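Local coordinates for protein octenoyl-CoA reductase/carboxylase (Streptomyces sp., PDB 4A0S) that carboxylates and reduces 2-octenoyl-CoA with NADPH, probably supplying an unusual polyketide extender unit for cinnabaramide biosynthesis, at residues A[23-28]-A[168-173]; A[65-70]-A[182-187]; A[298-301]-A[305-308]. All coordinates share one frame; numbering follows the deposited sequence.

Contact 1. Residues A[23-28]-A[168-173]; sequences DTYLAL and TNFGGL
Leu28 meets Leu173 where strand 24-31 runs beside the loop leading into strand 176-180 of the GroES-like catalytic domain of this medium-chain dehydrogenase/reductase. One backbone hydrogen bond ties the loop to the strand: Leu28 N donates to Leu173 O at 2.7 Å, with an N-H...O angle of 156°. Leu26 continues the link by backbone bonding to Glu175, while Leu28 also pairs through its backbone with Leu113.

Apolar contact reinforces this bond. The two leucine side chains lie side by side and point the same way, with Leu28 CD2 resting 3.8 Å from Leu173 CD1. Leu28 sends CG anti to its backbone N (chi1 -169°), and Leu173 CB lies close to both CB and CD2 of Leu28.

A hydroxyl-to-ring contact forms the other part of the interface. Tyr25 crosses Phe170 at about a right angle and brings its hydroxyl, not its ring face, to the phenylalanine. Its CG sits between backbone N and carbonyl carbon (chi1 64°), which carries the ring across so that OH arrives at Phe170.

Polar bonds within the loop hold Phe170 in place. Asn169 OD1 accepts Phe170 N at 2.9 Å, in the carbonyl plane, and also accepts Val112 N; its ND2 bonds to Tyr110 O, joining the loop to strand 110-112. Asn169 CB sits 3.6 Å above the centre of one face of the Phe170 ring. At that ring's edge, near its plane, Tyr25 OH lies 3.7 Å from Phe170 CD1.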
ATOM      1  N   ASP A  23      -6.164 -44.528 -20.493  1.00 28.49           N
ATOM      2  CA  ASP A  23      -7.592 -44.326 -20.257  1.00 28.77           C
ATOM      3  C   ASP A  23      -7.875 -44.094 -18.790  1.00 26.63           C
ATOM      4  O   ASP A  23      -8.883 -43.482 -18.428  1.00 26.56           O
ATOM      5  CB  ASP A  23      -8.359 -45.580 -20.681  1.00 31.46           C
ATOM      6  CG  ASP A  23      -8.453 -45.719 -22.177  1.00 35.13           C
ATOM      7  OD1 ASP A  23      -8.122 -44.736 -22.876  1.00 36.81           O
ATOM      8  OD2 ASP A  23      -8.863 -46.801 -22.651  1.00 39.20           O
ATOM      9  N   THR A  24      -7.019 -44.653 -17.948  1.00 25.15           N
ATOM     10  CA  THR A  24      -7.188 -44.546 -16.504  1.00 23.79           C
ATOM     11  C   THR A  24      -5.843 -44.283 -15.872  1.00 22.13           C
ATOM     12  O   THR A  24      -4.799 -44.451 -16.496  1.00 21.67           O
ATOM     13  CB  THR A  24      -7.773 -45.842 -15.872  1.00 24.97           C
ATOM     14  OG1 THR A  24      -6.791 -46.877 -15.910  1.00 25.11           O
ATOM     15  CG2 THR A  24      -9.037 -46.315 -16.604  1.00 27.05           C
ATOM     16  N   TYR A  25      -5.859 -43.862 -14.620  1.00 21.22           N
ATOM     17  CA  TYR A  25      -4.619 -43.748 -13.899  1.00 20.49           C
ATOM     18  C   TYR A  25      -4.826 -44.024 -12.437  1.00 20.68           C
ATOM     19  O   TYR A  25      -5.943 -43.913 -11.934  1.00 21.52           O
ATOM     20  CB  TYR A  25      -3.966 -42.385 -14.134  1.00 18.87           C
ATOM     21  CG  TYR A  25      -4.744 -41.211 -13.622  1.00 18.03           C
ATOM     22  CD1 TYR A  25      -5.671 -40.586 -14.433  1.00 17.11           C
ATOM     23  CD2 TYR A  25      -4.537 -40.712 -12.336  1.00 16.90           C
ATOM     24  CE1 TYR A  25      -6.380 -39.500 -14.001  1.00 18.30           C
ATOM     25  CE2 TYR A  25      -5.260 -39.609 -11.875  1.00 16.05           C
ATOM     26  CZ  TYR A  25      -6.179 -39.016 -12.718  1.00 16.67           C
ATOM     27  OH  TYR A  25      -6.909 -37.929 -12.315  1.00 17.35           O
ATOM     28  N   LEU A  26      -3.736 -44.385 -11.770  1.00 21.16           N
ATOM     29  CA  LEU A  26      -3.736 -44.639 -10.328  1.00 21.21           C
ATOM     30  C   LEU A  26      -3.865 -43.325  -9.561  1.00 19.31           C
ATOM     31  O   LEU A  26      -3.141 -42.354  -9.813  1.00 18.89           O
ATOM     32  CB  LEU A  26      -2.458 -45.376  -9.926  1.00 22.17           C
ATOM     33  CG  LEU A  26      -2.313 -45.887  -8.488  1.00 22.71           C
ATOM     34  CD1 LEU A  26      -3.424 -46.872  -8.177  1.00 25.58           C
ATOM     35  CD2 LEU A  26      -0.955 -46.542  -8.300  1.00 22.78           C
ATOM     36  N   ALA A  27      -4.797 -43.289  -8.628  1.00 18.95           N
ATOM     37  CA  ALA A  27      -5.036 -42.060  -7.882  1.00 18.12           C
ATOM     38  C   ALA A  27      -5.444 -42.336  -6.456  1.00 18.42           C
ATOM     39  O   ALA A  27      -6.236 -43.242  -6.193  1.00 19.26           O
ATOM     40  CB  ALA A  27      -6.114 -41.237  -8.565  1.00 17.34           C
ATOM     41  N   LEU A  28      -4.901 -41.528  -5.551  1.00 17.50           N
ATOM     42  CA  LEU A  28      -5.401 -41.437  -4.204  1.00 18.04           C
ATOM     43  C   LEU A  28      -6.662 -40.622  -4.319  1.00 17.96           C
ATOM     44  O   LEU A  28      -6.627 -39.491  -4.801  1.00 17.24           O
ATOM     45  CB  LEU A  28      -4.404 -40.724  -3.292  1.00 17.58           C
ATOM     46  CG  LEU A  28      -4.746 -40.816  -1.803  1.00 18.72           C
ATOM     47  CD1 LEU A  28      -4.523 -42.247  -1.254  1.00 19.05           C
ATOM     48  CD2 LEU A  28      -3.947 -39.786  -1.039  1.00 18.39           C
ATOM     49  N   THR A 168     -11.162 -28.867  -6.647  1.00 16.89           N
ATOM     50  CA  THR A 168     -11.101 -29.391  -7.995  1.00 16.90           C
ATOM     51  C   THR A 168     -10.738 -30.844  -7.931  1.00 17.05           C
ATOM     52  O   THR A 168     -10.146 -31.306  -6.967  1.00 17.07           O
ATOM     53  CB  THR A 168     -10.070 -28.692  -8.925  1.00 16.62           C
ATOM     54  OG1 THR A 168      -8.771 -29.248  -8.738  1.00 16.52           O
ATOM     55  CG2 THR A 168     -10.055 -27.181  -8.720  1.00 16.45           C
ATOM     56  N   ASN A 169     -11.072 -31.548  -8.996  1.00 17.19           N
ATOM     57  CA  ASN A 169     -10.688 -32.915  -9.102  1.00 17.35           C
ATOM     58  C   ASN A 169      -9.321 -32.981  -9.762  1.00 17.16           C
ATOM     59  O   ASN A 169      -8.715 -31.948 -10.095  1.00 16.91           O
ATOM     60  CB  ASN A 169     -11.714 -33.686  -9.926  1.00 17.65           C
ATOM     61  CG  ASN A 169     -11.975 -35.060  -9.367  1.00 17.96           C
ATOM     62  OD1 ASN A 169     -11.046 -35.756  -8.939  1.00 17.95           O
ATOM     63  ND2 ASN A 169     -13.241 -35.470  -9.366  1.00 18.28           N
ATOM     64  N   PHE A 170      -8.848 -34.203  -9.945  1.00 17.32           N
ATOM     65  CA  PHE A 170      -7.646 -34.468 -10.742  1.00 17.23           C
ATOM     66  C   PHE A 170      -6.431 -33.854 -10.077  1.00 17.00           C
ATOM     67  O   PHE A 170      -5.552 -33.285 -10.725  1.00 16.83           O
ATOM     68  CB  PHE A 170      -7.832 -34.027 -12.199  1.00 17.20           C
ATOM     69  CG  PHE A 170      -9.219 -34.298 -12.720  1.00 17.42           C
ATOM     70  CD1 PHE A 170      -9.741 -35.594 -12.684  1.00 17.74           C
ATOM     71  CD2 PHE A 170     -10.006 -33.266 -13.216  1.00 17.36           C
ATOM     72  CE1 PHE A 170     -11.051 -35.864 -13.136  1.00 17.99           C
ATOM     73  CE2 PHE A 170     -11.300 -33.505 -13.681  1.00 17.61           C
ATOM     74  CZ  PHE A 170     -11.828 -34.824 -13.640  1.00 18.74           C
ATOM     75  N   GLY A 171      -6.416 -33.992  -8.754  1.00 17.03           N
ATOM     76  CA  GLY A 171      -5.309 -33.552  -7.951  1.00 16.87           C
ATOM     77  C   GLY A 171      -4.034 -34.353  -8.158  1.00 16.94           C
ATOM     78  O   GLY A 171      -3.981 -35.306  -8.951  1.00 17.12           O
ATOM     79  N   GLY A 172      -3.009 -33.958  -7.413  1.00 16.84           N
ATOM     80  CA  GLY A 172      -1.664 -34.454  -7.633  1.00 16.90           C
ATOM     81  C   GLY A 172      -1.273 -35.725  -6.904  1.00 17.17           C
ATOM     82  O   GLY A 172      -0.181 -36.234  -7.129  1.00 17.28           O
ATOM     83  N   LEU A 173      -2.133 -36.237  -6.029  1.00 17.33           N
ATOM     84  CA  LEU A 173      -1.808 -37.506  -5.363  1.00 17.65           C
ATOM     85  C   LEU A 173      -2.237 -38.679  -6.242  1.00 17.89           C
ATOM     86  O   LEU A 173      -3.145 -39.447  -5.927  1.00 18.24           O
ATOM     87  CB  LEU A 173      -2.397 -37.566  -3.967  1.00 17.77           C
ATOM     88  CG  LEU A 173      -1.609 -36.712  -2.971  1.00 17.63           C
ATOM     89  CD1 LEU A 173      -2.463 -36.407  -1.776  1.00 17.69           C
ATOM     90  CD2 LEU A 173      -0.347 -37.418  -2.541  1.00 17.95           C
TER

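Contact 2. Residues A[65-70]-A[182-187]; sequences VLVAVM and SQLLPK
Leu184 reaches across to Val65 and Val67 inside the mixed beta-sheet of the GroES-like domain, a case of two strands that share a sheet without pairing directly. Strand 64-73 pairs with 117-124 and 176-180, and strand 184-186 pairs with 136-139. Even the closest alpha carbons, those of Val65 and Leu184, are 8.5 Å apart, so side chains alone make this connection.

Leu184 has the most surface buried here and divides its two methyls between the valines. Its CG stands anti to the carbonyl carbon (chi1 -70°), and the fork beyond it gives CD1 to Val65 and CD2 to Val67. Val65 approaches obliquely: both its methyls and CB lie against Leu184 CD1, with CG1 at 3.8 Å and CB at 3.7 Å. Val67, two residues on along the same strand, runs antiparallel alongside the leucine side chain and makes a looser contact.

Val137 and Val139 also touch Leu184, while Val121 and Val128 touch Val65, extending the apolar packing beyond the three residues. Within the trio, Val65 CG2 comes to 3.5 Å from Leu184 CD1, whereas Val67 CG2 remains 4.1 Å from Leu184 CD2.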
ATOM      1  N   VAL A  65      -3.122 -28.688 -18.566  1.00 14.26           N
ATOM      2  CA  VAL A  65      -1.942 -29.461 -18.846  1.00 14.42           C
ATOM      3  C   VAL A  65      -2.061 -30.747 -18.070  1.00 14.54           C
ATOM      4  O   VAL A  65      -2.504 -30.745 -16.926  1.00 14.39           O
ATOM      5  CB  VAL A  65      -0.678 -28.693 -18.418  1.00 14.27           C
ATOM      6  CG1 VAL A  65       0.526 -29.533 -18.599  1.00 14.50           C
ATOM      7  CG2 VAL A  65      -0.542 -27.398 -19.242  1.00 14.24           C
ATOM      8  N   LEU A  66      -1.720 -31.851 -18.728  1.00 14.88           N
ATOM      9  CA  LEU A  66      -1.722 -33.123 -18.053  1.00 15.08           C
ATOM     10  C   LEU A  66      -0.303 -33.311 -17.616  1.00 15.10           C
ATOM     11  O   LEU A  66       0.604 -33.273 -18.432  1.00 15.27           O
ATOM     12  CB  LEU A  66      -2.146 -34.232 -18.992  1.00 15.54           C
ATOM     13  CG  LEU A  66      -2.207 -35.617 -18.361  1.00 15.86           C
ATOM     14  CD1 LEU A  66      -3.278 -35.706 -17.250  1.00 15.74           C
ATOM     15  CD2 LEU A  66      -2.506 -36.561 -19.506  1.00 16.39           C
ATOM     16  N   VAL A  67      -0.124 -33.510 -16.323  1.00 14.97           N
ATOM     17  CA  VAL A  67       1.191 -33.680 -15.745  1.00 15.02           C
ATOM     18  C   VAL A  67       1.301 -35.131 -15.314  1.00 15.37           C
ATOM     19  O   VAL A  67       0.383 -35.630 -14.677  1.00 15.40           O
ATOM     20  CB  VAL A  67       1.346 -32.774 -14.496  1.00 14.68           C
ATOM     21  CG1 VAL A  67       2.659 -33.041 -13.762  1.00 14.79           C
ATOM     22  CG2 VAL A  67       1.232 -31.320 -14.895  1.00 14.40           C
ATOM     23  N   ALA A  68       2.393 -35.800 -15.703  1.00 15.71           N
ATOM     24  CA  ALA A  68       2.757 -37.088 -15.111  1.00 16.09           C
ATOM     25  C   ALA A  68       3.360 -36.696 -13.783  1.00 15.88           C
ATOM     26  O   ALA A  68       4.441 -36.127 -13.740  1.00 15.83           O
ATOM     27  CB  ALA A  68       3.792 -37.832 -15.966  1.00 16.75           C
ATOM     28  N   VAL A  69       2.639 -36.969 -12.706  1.00 15.80           N
ATOM     29  CA  VAL A  69       3.036 -36.503 -11.395  1.00 15.61           C
ATOM     30  C   VAL A  69       4.132 -37.395 -10.818  1.00 15.99           C
ATOM     31  O   VAL A  69       3.930 -38.591 -10.599  1.00 16.36           O
ATOM     32  CB  VAL A  69       1.849 -36.468 -10.434  1.00 15.47           C
ATOM     33  CG1 VAL A  69       2.294 -35.978  -9.065  1.00 15.35           C
ATOM     34  CG2 VAL A  69       0.743 -35.581 -10.987  1.00 15.17           C
ATOM     35  N   MET A  70       5.275 -36.794 -10.536  1.00 15.95           N
ATOM     36  CA  MET A  70       6.400 -37.553 -10.028  1.00 16.35           C
ATOM     37  C   MET A  70       6.314 -37.716  -8.531  1.00 16.36           C
ATOM     38  O   MET A  70       6.544 -38.797  -8.004  1.00 16.76           O
ATOM     39  CB  MET A  70       7.698 -36.883 -10.454  1.00 16.53           C
ATOM     40  CG  MET A  70       7.944 -37.051 -11.951  1.00 18.18           C
ATOM     41  SD  MET A  70       8.124 -38.787 -12.424  1.00 20.93           S
ATOM     42  CE  MET A  70       9.742 -39.103 -11.761  1.00 23.17           C
ATOM     43  N   SER A 182      -1.920 -22.053 -15.605  1.00 15.69           N
ATOM     44  CA  SER A 182      -1.530 -21.016 -14.653  1.00 15.55           C
ATOM     45  C   SER A 182      -1.282 -21.572 -13.255  1.00 15.46           C
ATOM     46  O   SER A 182      -1.117 -20.802 -12.296  1.00 15.36           O
ATOM     47  CB  SER A 182      -2.588 -19.921 -14.595  1.00 15.52           C
ATOM     48  OG  SER A 182      -3.828 -20.483 -14.226  1.00 15.55           O
ATOM     49  N   GLN A 183      -1.250 -22.904 -13.149  1.00 15.52           N
ATOM     50  CA  GLN A 183      -0.803 -23.572 -11.928  1.00 15.49           C
ATOM     51  C   GLN A 183       0.642 -24.023 -12.041  1.00 15.56           C
ATOM     52  O   GLN A 183       1.228 -24.485 -11.064  1.00 15.56           O
ATOM     53  CB  GLN A 183      -1.659 -24.803 -11.639  1.00 15.58           C
ATOM     54  CG  GLN A 183      -3.106 -24.509 -11.332  1.00 15.57           C
ATOM     55  CD  GLN A 183      -3.860 -25.793 -11.096  1.00 15.71           C
ATOM     56  OE1 GLN A 183      -4.678 -26.204 -11.910  1.00 15.82           O
ATOM     57  NE2 GLN A 183      -3.537 -26.468  -9.996  1.00 15.74           N
ATOM     58  N   LEU A 184       1.201 -23.892 -13.243  1.00 15.64           N
ATOM     59  CA  LEU A 184       2.515 -24.446 -13.556  1.00 15.78           C
ATOM     60  C   LEU A 184       3.658 -23.479 -13.378  1.00 15.77           C
ATOM     61  O   LEU A 184       3.590 -22.326 -13.835  1.00 15.73           O
ATOM     62  CB  LEU A 184       2.541 -24.945 -15.001  1.00 15.95           C
ATOM     63  CG  LEU A 184       1.695 -26.184 -15.261  1.00 16.04           C
ATOM     64  CD1 LEU A 184       1.735 -26.515 -16.715  1.00 16.24           C
ATOM     65  CD2 LEU A 184       2.228 -27.366 -14.457  1.00 16.12           C
ATOM     66  N   LEU A 185       4.727 -23.982 -12.763  1.00 15.85           N
ATOM     67  CA  LEU A 185       5.989 -23.276 -12.697  1.00 15.92           C
ATOM     68  C   LEU A 185       7.100 -24.267 -13.007  1.00 16.16           C
ATOM     69  O   LEU A 185       6.936 -25.462 -12.766  1.00 16.23           O
ATOM     70  CB  LEU A 185       6.194 -22.673 -11.314  1.00 15.81           C
ATOM     71  CG  LEU A 185       5.224 -21.556 -10.938  1.00 15.61           C
ATOM     72  CD1 LEU A 185       5.371 -21.199  -9.453  1.00 15.54           C
ATOM     73  CD2 LEU A 185       5.411 -20.346 -11.884  1.00 15.64           C
ATOM     74  N   PRO A 186       8.224 -23.773 -13.539  1.00 16.33           N
ATOM     75  CA  PRO A 186       9.336 -24.694 -13.733  1.00 16.61           C
ATOM     76  C   PRO A 186       9.806 -25.236 -12.399  1.00 16.62           C
ATOM     77  O   PRO A 186       9.981 -24.487 -11.424  1.00 16.51           O
ATOM     78  CB  PRO A 186      10.423 -23.828 -14.378  1.00 16.80           C
ATOM     79  CG  PRO A 186      10.046 -22.432 -14.111  1.00 16.93           C
ATOM     80  CD  PRO A 186       8.543 -22.400 -13.994  1.00 16.33           C
ATOM     81  N   LYS A 187       9.951 -26.544 -12.345  1.00 16.78           N
ATOM     82  CA  LYS A 187      10.484 -27.192 -11.165  1.00 16.87           C
ATOM     83  C   LYS A 187      11.898 -26.689 -10.916  1.00 17.07           C
ATOM     84  O   LYS A 187      12.702 -26.624 -11.844  1.00 17.30           O
ATOM     85  CB  LYS A 187      10.508 -28.697 -11.385  1.00 17.08           C
ATOM     86  CG  LYS A 187      11.214 -29.471 -10.295  1.00 17.26           C
ATOM     87  CD  LYS A 187      11.424 -30.889 -10.755  1.00 17.64           C
ATOM     88  CE  LYS A 187      12.558 -31.555  -9.977  1.00 18.78           C
ATOM     89  NZ  LYS A 187      13.901 -30.985 -10.337  1.00 18.68           N
TER

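Contact 3. Residues A[298-301]-A[305-308]; sequences LVVE and REPD
Val299 and Val300, near the end of helix 285-303, lean on the chain as it turns back toward strand 309-312, a compact example of a helix packing against its own exit loop in a Rossmann-type nucleotide-binding domain. The two valines share the contact. Val299 CG1, anti to the backbone N (chi1 -175°), lies 3.6 Å from Pro307 CD, and the two side chains cross at about a right angle. The same methyl comes 3.4 Å from Arg305 O. Beside it, Val300 CG2 lies 3.7 Å from Glu306 N and meets the aliphatic CG of Glu306 at 4.1 Å.

Farther out, Arg305 reaches along its own segment to Asp308: NH2 forms a salt bridge with Asp308 OD2 at 2.7 Å, nearly in the guanidinium plane and on the carboxylate's syn side. Asp308 also pairs with Arg327 and accepts the backbone N of Ile223, while Arg305 NH2 also reaches Gly221 O. Ile223 and Leu225 of the central parallel sheet touch Val299.

The chemistry is therefore divided. Valine methyls meet the proline ring, the Glu306 chain and backbone atoms, while the salt bridge stays within the loop. Arg305 O is buried with no hydrogen-bond partner, so the helix-to-loop contact rests on van der Waals packing.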
ATOM      1  N   LEU A 298       7.131 -13.105  26.674  1.00 27.15           N
ATOM      2  CA  LEU A 298       8.106 -14.062  26.166  1.00 26.90           C
ATOM      3  C   LEU A 298       8.715 -13.636  24.840  1.00 26.39           C
ATOM      4  O   LEU A 298       9.933 -13.746  24.654  1.00 26.41           O
ATOM      5  CB  LEU A 298       7.500 -15.445  25.980  1.00 26.79           C
ATOM      6  CG  LEU A 298       7.566 -16.479  27.093  1.00 28.24           C
ATOM      7  CD1 LEU A 298       7.030 -17.785  26.529  1.00 27.20           C
ATOM      8  CD2 LEU A 298       8.998 -16.645  27.633  1.00 27.76           C
ATOM      9  N   VAL A 299       7.882 -13.177  23.905  1.00 25.54           N
ATOM     10  CA  VAL A 299       8.430 -12.744  22.622  1.00 25.01           C
ATOM     11  C   VAL A 299       9.377 -11.557  22.858  1.00 25.33           C
ATOM     12  O   VAL A 299      10.465 -11.523  22.296  1.00 25.07           O
ATOM     13  CB  VAL A 299       7.345 -12.430  21.568  1.00 24.19           C
ATOM     14  CG1 VAL A 299       7.987 -12.112  20.232  1.00 23.94           C
ATOM     15  CG2 VAL A 299       6.388 -13.612  21.398  1.00 24.06           C
ATOM     16  N   VAL A 300       8.964 -10.605  23.697  1.00 25.73           N
ATOM     17  CA  VAL A 300       9.829  -9.472  24.074  1.00 26.45           C
ATOM     18  C   VAL A 300      11.194  -9.960  24.596  1.00 27.11           C
ATOM     19  O   VAL A 300      12.232  -9.445  24.179  1.00 27.09           O
ATOM     20  CB  VAL A 300       9.149  -8.516  25.108  1.00 26.83           C
ATOM     21  CG1 VAL A 300      10.113  -7.408  25.565  1.00 27.52           C
ATOM     22  CG2 VAL A 300       7.872  -7.874  24.539  1.00 26.08           C
ATOM     23  N   GLU A 301      11.172 -10.969  25.478  1.00 28.04           N
ATOM     24  CA  GLU A 301      12.380 -11.563  26.067  1.00 28.65           C
ATOM     25  C   GLU A 301      13.280 -12.156  25.007  1.00 27.73           C
ATOM     26  O   GLU A 301      14.492 -11.953  25.033  1.00 27.92           O
ATOM     27  CB  GLU A 301      12.049 -12.710  27.034  1.00 29.38           C
ATOM     28  CG  GLU A 301      11.138 -12.407  28.200  1.00 32.94           C
ATOM     29  CD  GLU A 301      11.081 -13.557  29.206  1.00 36.33           C
ATOM     30  OE1 GLU A 301      12.154 -13.989  29.685  1.00 38.24           O
ATOM     31  OE2 GLU A 301       9.964 -14.030  29.521  1.00 37.90           O
ATOM     32  N   ARG A 305      10.986  -7.444  21.068  1.00 23.17           N
ATOM     33  CA  ARG A 305       9.725  -6.715  20.964  1.00 22.77           C
ATOM     34  C   ARG A 305       8.565  -7.673  20.810  1.00 22.09           C
ATOM     35  O   ARG A 305       8.757  -8.843  20.518  1.00 21.66           O
ATOM     36  CB  ARG A 305       9.725  -5.782  19.739  1.00 22.36           C
ATOM     37  CG  ARG A 305      10.891  -4.827  19.663  1.00 22.68           C
ATOM     38  CD  ARG A 305      10.750  -3.872  18.478  1.00 22.49           C
ATOM     39  NE  ARG A 305      10.351  -4.540  17.242  1.00 20.91           N
ATOM     40  CZ  ARG A 305      11.193  -4.958  16.306  1.00 20.56           C
ATOM     41  NH1 ARG A 305      12.499  -4.815  16.458  1.00 20.27           N
ATOM     42  NH2 ARG A 305      10.723  -5.547  15.215  1.00 21.45           N
ATOM     43  N   GLU A 306       7.357  -7.156  20.972  1.00 21.84           N
ATOM     44  CA  GLU A 306       6.164  -7.874  20.555  1.00 21.74           C
ATOM     45  C   GLU A 306       6.244  -8.221  19.079  1.00 20.80           C
ATOM     46  O   GLU A 306       6.860  -7.503  18.294  1.00 20.15           O
ATOM     47  CB  GLU A 306       4.915  -7.044  20.805  1.00 22.17           C
ATOM     48  CG  GLU A 306       4.595  -6.851  22.273  1.00 24.22           C
ATOM     49  CD  GLU A 306       3.629  -5.692  22.482  1.00 29.34           C
ATOM     50  OE1 GLU A 306       3.930  -4.555  22.030  1.00 29.52           O
ATOM     51  OE2 GLU A 306       2.564  -5.920  23.078  1.00 29.45           O
ATOM     52  N   PRO A 307       5.627  -9.339  18.691  1.00 20.52           N
ATOM     53  CA  PRO A 307       5.716  -9.657  17.281  1.00 19.71           C
ATOM     54  C   PRO A 307       5.046  -8.596  16.415  1.00 19.40           C
ATOM     55  O   PRO A 307       4.053  -8.008  16.812  1.00 19.34           O
ATOM     56  CB  PRO A 307       4.980 -10.991  17.177  1.00 19.83           C
ATOM     57  CG  PRO A 307       4.126 -11.063  18.358  1.00 20.07           C
ATOM     58  CD  PRO A 307       4.895 -10.367  19.443  1.00 20.58           C
ATOM     59  N   ASP A 308       5.624  -8.356  15.252  1.00 18.47           N
ATOM     60  CA  ASP A 308       5.097  -7.419  14.281  1.00 18.25           C
ATOM     61  C   ASP A 308       4.038  -8.125  13.472  1.00 17.96           C
ATOM     62  O   ASP A 308       3.042  -7.531  13.072  1.00 17.86           O
ATOM     63  CB  ASP A 308       6.243  -6.977  13.386  1.00 18.13           C
ATOM     64  CG  ASP A 308       7.267  -6.181  14.158  1.00 19.39           C
ATOM     65  OD1 ASP A 308       6.881  -5.104  14.647  1.00 19.95           O
ATOM     66  OD2 ASP A 308       8.415  -6.650  14.334  1.00 19.60           O
TER

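Overall arrangement
From the N terminus, strand 24-31 comes first and strand 64-73 follows; their partners, 168-173 and 182-187, arrive in the same order more than a hundred residues later. Contacts 1 and 2 therefore cross along the chain, each closing a long loop. They are neighbours in space, with centres 13 Å apart and Gly172 O packing 3.2 Å from Val69 CG1. Contact 1 links the antiparallel sheet to the loop before strand 176-180, and contact 2 joins two strands of the mixed sheet that do not pair with each other. Contact 3 begins only after both have closed. It spans a short turn from helix 285-303 toward the parallel Rossmann-type sheet, on the opposite side of the chain's centre.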